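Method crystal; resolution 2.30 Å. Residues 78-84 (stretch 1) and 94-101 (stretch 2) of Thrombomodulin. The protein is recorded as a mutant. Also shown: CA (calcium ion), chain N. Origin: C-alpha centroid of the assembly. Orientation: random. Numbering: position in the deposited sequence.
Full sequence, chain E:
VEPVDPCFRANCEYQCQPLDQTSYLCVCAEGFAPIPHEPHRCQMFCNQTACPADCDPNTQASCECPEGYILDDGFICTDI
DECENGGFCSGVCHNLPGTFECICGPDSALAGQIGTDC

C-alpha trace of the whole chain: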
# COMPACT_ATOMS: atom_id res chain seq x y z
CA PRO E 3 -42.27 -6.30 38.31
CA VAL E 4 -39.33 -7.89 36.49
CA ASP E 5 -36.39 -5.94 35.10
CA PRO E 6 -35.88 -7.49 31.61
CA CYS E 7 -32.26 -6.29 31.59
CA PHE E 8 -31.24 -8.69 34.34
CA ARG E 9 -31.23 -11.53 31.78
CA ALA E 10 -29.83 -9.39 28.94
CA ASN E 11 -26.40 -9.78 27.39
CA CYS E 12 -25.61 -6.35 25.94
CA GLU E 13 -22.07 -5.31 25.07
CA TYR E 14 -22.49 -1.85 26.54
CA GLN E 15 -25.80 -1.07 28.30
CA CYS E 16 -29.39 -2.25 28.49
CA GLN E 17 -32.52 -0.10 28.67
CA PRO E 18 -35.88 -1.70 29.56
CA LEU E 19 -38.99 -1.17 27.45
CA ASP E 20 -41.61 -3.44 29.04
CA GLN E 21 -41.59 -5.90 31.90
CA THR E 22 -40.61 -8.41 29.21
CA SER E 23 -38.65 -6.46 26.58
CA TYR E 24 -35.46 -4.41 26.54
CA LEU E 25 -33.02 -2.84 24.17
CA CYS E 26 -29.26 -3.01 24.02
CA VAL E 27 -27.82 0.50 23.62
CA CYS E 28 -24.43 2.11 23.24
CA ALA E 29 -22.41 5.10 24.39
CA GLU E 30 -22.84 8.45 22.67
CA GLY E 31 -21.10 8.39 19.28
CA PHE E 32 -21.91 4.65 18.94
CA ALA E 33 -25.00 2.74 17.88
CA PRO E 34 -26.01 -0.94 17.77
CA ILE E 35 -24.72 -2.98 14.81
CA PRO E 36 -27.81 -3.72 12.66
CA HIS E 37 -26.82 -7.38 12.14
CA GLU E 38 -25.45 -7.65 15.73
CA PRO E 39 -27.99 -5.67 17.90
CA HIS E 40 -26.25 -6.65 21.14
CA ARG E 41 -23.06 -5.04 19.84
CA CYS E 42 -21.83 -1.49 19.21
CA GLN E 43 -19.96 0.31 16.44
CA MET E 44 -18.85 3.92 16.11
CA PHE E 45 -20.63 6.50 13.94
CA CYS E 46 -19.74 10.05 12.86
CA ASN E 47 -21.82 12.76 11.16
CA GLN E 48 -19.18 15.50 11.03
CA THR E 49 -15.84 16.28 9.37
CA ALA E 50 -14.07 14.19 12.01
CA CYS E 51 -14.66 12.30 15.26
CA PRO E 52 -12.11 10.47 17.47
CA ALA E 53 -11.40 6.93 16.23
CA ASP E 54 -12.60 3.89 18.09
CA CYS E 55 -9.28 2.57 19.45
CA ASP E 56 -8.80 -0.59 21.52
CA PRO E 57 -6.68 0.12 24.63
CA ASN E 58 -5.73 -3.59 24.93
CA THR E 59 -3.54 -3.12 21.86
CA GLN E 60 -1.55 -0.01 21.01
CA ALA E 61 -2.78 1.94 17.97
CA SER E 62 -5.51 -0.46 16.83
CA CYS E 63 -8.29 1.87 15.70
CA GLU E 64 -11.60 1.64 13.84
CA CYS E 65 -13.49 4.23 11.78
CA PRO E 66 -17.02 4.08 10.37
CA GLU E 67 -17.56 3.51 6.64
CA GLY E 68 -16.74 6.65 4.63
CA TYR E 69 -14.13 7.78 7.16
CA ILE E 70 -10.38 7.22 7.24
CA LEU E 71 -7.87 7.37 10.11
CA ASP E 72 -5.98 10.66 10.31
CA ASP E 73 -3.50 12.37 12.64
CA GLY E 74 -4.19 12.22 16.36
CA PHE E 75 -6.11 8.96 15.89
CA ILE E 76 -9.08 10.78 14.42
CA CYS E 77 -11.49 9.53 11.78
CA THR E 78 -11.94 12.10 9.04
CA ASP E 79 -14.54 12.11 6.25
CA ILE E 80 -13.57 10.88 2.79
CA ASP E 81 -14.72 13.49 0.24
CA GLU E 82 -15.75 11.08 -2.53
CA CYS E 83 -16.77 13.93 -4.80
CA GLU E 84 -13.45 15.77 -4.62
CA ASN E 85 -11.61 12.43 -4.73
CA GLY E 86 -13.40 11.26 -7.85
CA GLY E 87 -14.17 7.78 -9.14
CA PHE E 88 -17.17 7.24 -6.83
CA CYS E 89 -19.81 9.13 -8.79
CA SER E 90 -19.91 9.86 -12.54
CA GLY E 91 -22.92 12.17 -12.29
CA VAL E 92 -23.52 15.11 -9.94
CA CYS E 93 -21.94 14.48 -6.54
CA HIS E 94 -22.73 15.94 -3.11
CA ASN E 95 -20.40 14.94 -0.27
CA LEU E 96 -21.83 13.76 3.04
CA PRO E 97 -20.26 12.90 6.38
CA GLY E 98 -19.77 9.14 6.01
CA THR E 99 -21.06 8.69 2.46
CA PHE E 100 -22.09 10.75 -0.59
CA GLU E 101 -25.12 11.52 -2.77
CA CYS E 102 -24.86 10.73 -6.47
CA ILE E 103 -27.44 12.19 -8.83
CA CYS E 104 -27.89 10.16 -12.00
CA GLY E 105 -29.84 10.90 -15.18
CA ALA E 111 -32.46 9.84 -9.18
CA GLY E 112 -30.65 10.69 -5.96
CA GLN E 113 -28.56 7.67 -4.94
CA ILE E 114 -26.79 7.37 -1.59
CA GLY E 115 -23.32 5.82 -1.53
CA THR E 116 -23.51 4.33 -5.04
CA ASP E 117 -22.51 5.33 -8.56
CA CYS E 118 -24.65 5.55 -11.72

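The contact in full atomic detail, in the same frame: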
# COMPACT_ATOMS: atom_id res chain seq x y z
N THR E 78 -11.53 10.95 9.83
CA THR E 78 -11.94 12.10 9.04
C THR E 78 -12.73 11.64 7.80
O THR E 78 -12.50 10.56 7.26
CB THR E 78 -10.71 12.98 8.65
OG1 THR E 78 -11.16 14.16 7.96
CG2 THR E 78 -9.79 12.22 7.74
N ASP E 79 -13.70 12.45 7.39
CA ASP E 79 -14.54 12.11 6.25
C ASP E 79 -13.81 12.06 4.91
O ASP E 79 -12.95 12.89 4.61
CB ASP E 79 -15.70 13.11 6.16
CG ASP E 79 -16.66 12.84 4.90
OD1 ASP E 79 -17.23 11.73 4.77
OD2 ASP E 79 -16.81 13.76 4.08
N ILE E 80 -14.13 11.03 4.13
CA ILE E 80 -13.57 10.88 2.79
C ILE E 80 -14.50 11.69 1.86
O ILE E 80 -15.71 11.48 1.85
CB ILE E 80 -13.57 9.41 2.33
CG1 ILE E 80 -12.67 8.58 3.24
CG2 ILE E 80 -13.05 9.31 0.88
CD1 ILE E 80 -12.71 7.08 2.95
N ASP E 81 -13.94 12.67 1.15
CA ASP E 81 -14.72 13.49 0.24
C ASP E 81 -14.69 12.77 -1.11
O ASP E 81 -13.79 12.97 -1.92
CB ASP E 81 -14.10 14.90 0.17
CG ASP E 81 -14.98 15.93 -0.69
OD1 ASP E 81 -15.84 15.48 -1.46
OD2 ASP E 81 -14.75 17.15 -0.56
N GLU E 82 -15.65 11.88 -1.31
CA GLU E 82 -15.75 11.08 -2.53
C GLU E 82 -15.93 11.90 -3.79
O GLU E 82 -15.49 11.51 -4.88
CB GLU E 82 -16.90 10.07 -2.41
CG GLU E 82 -16.68 8.98 -1.39
CD GLU E 82 -17.31 9.31 0.05
OE1 GLU E 82 -17.62 10.49 0.32
OE2 GLU E 82 -17.48 8.36 0.86
N CYS E 83 -16.55 13.07 -3.65
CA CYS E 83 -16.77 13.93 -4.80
C CYS E 83 -15.46 14.55 -5.25
O CYS E 83 -15.10 14.46 -6.42
CB CYS E 83 -17.82 14.99 -4.48
SG CYS E 83 -19.37 14.30 -3.84
N GLU E 84 -14.73 15.15 -4.31
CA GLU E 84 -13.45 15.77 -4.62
C GLU E 84 -12.43 14.71 -5.04
O GLU E 84 -11.57 14.98 -5.88
CB GLU E 84 -12.91 16.54 -3.41
CG GLU E 84 -11.55 17.20 -3.67
CD GLU E 84 -11.04 18.13 -2.44
OE1 GLU E 84 -10.49 17.57 -1.47
OE2 GLU E 84 -11.21 19.38 -2.51
N HIS E 94 -22.65 15.11 -4.31
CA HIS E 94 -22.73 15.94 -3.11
C HIS E 94 -22.12 15.09 -1.98
O HIS E 94 -22.56 13.97 -1.72
CB HIS E 94 -24.17 16.30 -2.78
CG HIS E 94 -24.87 17.10 -3.84
ND1 HIS E 94 -24.32 18.22 -4.41
CD2 HIS E 94 -26.08 16.93 -4.43
CE1 HIS E 94 -25.16 18.72 -5.31
NE2 HIS E 94 -26.23 17.95 -5.34
N ASN E 95 -21.09 15.63 -1.34
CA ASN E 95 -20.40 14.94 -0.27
C ASN E 95 -21.23 14.96 1.01
O ASN E 95 -22.00 15.88 1.26
CB ASN E 95 -19.03 15.60 -0.04
CG ASN E 95 -18.11 14.79 0.98
OD1 ASN E 95 -18.24 13.56 0.98
ND2 ASN E 95 -17.30 15.45 1.79
N LEU E 96 -21.12 13.88 1.78
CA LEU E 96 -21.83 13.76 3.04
C LEU E 96 -20.86 13.23 4.08
O LEU E 96 -19.79 12.68 3.72
CB LEU E 96 -22.99 12.76 2.90
CG LEU E 96 -24.31 13.20 2.24
CD1 LEU E 96 -25.10 11.97 1.81
CD2 LEU E 96 -25.10 14.02 3.22
N PRO E 97 -21.17 13.42 5.37
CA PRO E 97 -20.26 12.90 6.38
C PRO E 97 -20.52 11.40 6.47
O PRO E 97 -21.58 10.98 6.94
CB PRO E 97 -20.73 13.60 7.66
CG PRO E 97 -21.52 14.80 7.16
CD PRO E 97 -22.22 14.25 5.97
N GLY E 98 -19.60 10.59 5.96
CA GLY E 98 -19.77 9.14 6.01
C GLY E 98 -20.14 8.47 4.71
O GLY E 98 -19.97 7.27 4.56
N THR E 99 -20.69 9.23 3.77
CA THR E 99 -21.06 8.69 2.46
C THR E 99 -21.15 9.85 1.46
O THR E 99 -20.47 10.87 1.62
CB THR E 99 -22.38 7.86 2.53
OG1 THR E 99 -22.70 7.35 1.23
CG2 THR E 99 -23.55 8.70 3.06
N PHE E 100 -21.94 9.70 0.41
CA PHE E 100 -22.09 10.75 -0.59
C PHE E 100 -23.39 10.54 -1.36
O PHE E 100 -23.94 9.44 -1.37
CB PHE E 100 -20.91 10.73 -1.58
CG PHE E 100 -20.81 9.45 -2.39
CD1 PHE E 100 -20.15 8.33 -1.87
CD2 PHE E 100 -21.38 9.37 -3.66
CE1 PHE E 100 -20.07 7.15 -2.60
CE2 PHE E 100 -21.30 8.19 -4.41
CZ PHE E 100 -20.65 7.08 -3.88
N GLU E 101 -23.91 11.62 -1.95
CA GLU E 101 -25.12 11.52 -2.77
C GLU E 101 -24.74 11.67 -4.24
O GLU E 101 -24.05 12.61 -4.63
CB GLU E 101 -26.14 12.58 -2.40
CG GLU E 101 -27.48 12.34 -3.08
CD GLU E 101 -28.41 13.63 -3.09
OE1 GLU E 101 -27.91 14.74 -2.80
OE2 GLU E 101 -29.61 13.49 -3.39
CA CA N . -17.99 11.68 2.49
O HOH W 1 -17.14 18.02 1.19
O HOH W 2 -17.76 9.39 3.25

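What holds the two stretches together? A calcium ion sits between them and draws oxygens from both. From stretch 1 the calcium ion binds Asp 79 OD1 at 2.4 Å and Asp 79 OD2 at 2.9 Å, Ile 80 O at 2.4 Å and Glu 82 OE1 at 2.5 Å; from stretch 2, Asn 95 OD1 and Leu 96 O at 2.4 Å each and Thr 99 O at 2.8 Å. Water 2 adds another ligand. Oxygens that would otherwise repel can thus crowd together: Asp 79 OD1 lies 2.9 Å from Leu 96 O without a hydrogen bond, because the cation offsets the charge of the carboxylate and the partial charge of the carbonyl.

Why do Asp 79 and Asn 95 adopt their rotamers? Both point toward the opposing stretch with chi1 t, which carries their polar ends to the ion. Each also has a second task. Asp 79 OD1 accepts a nearly straight hydrogen bond from Gly 98 N (2.9 Å), while Asn 95 ND2 donates to Asp 79 OD2 (2.9 Å). Gly 98 has phi/psi of 106/-22, where a CB would jam against the preceding carbonyl oxygen.

How does Glu 82 reach the metal from the start of a helix? Its chi1 is m, and an off-well chi2 of 94° bends the chain so that OE1 meets the ion. Glu 82 CG packs obliquely against the Phe 100 ring, 3.6 Å from Phe 100 CD1. Cys 83, chi1 m, also points toward stretch 2; Cys 83 SG lies 3.3 Å from Asn 95 N and 4.5 Å from Phe 100 CB. Asp 81 OD1 caps the helix, accepting from Glu 84 N at 3.1 Å and, weakly, Cys 83 N at 3.3 Å.

How do the backbones lie against each other? The nearest CA pairs are Asp 79 CA to Pro 97 CA at 5.8 Å and Asp 81 CA to Asn 95 CA at 5.9 Å. Within stretch 2, His 94 N donates to Glu 101 O at 2.9 Å, Glu 101 N to His 94 O at 2.7 Å and Leu 96 N to Thr 99 O at 3.1 Å. The resulting hairpin turns the Leu 96 and Thr 99 carbonyls to the calcium.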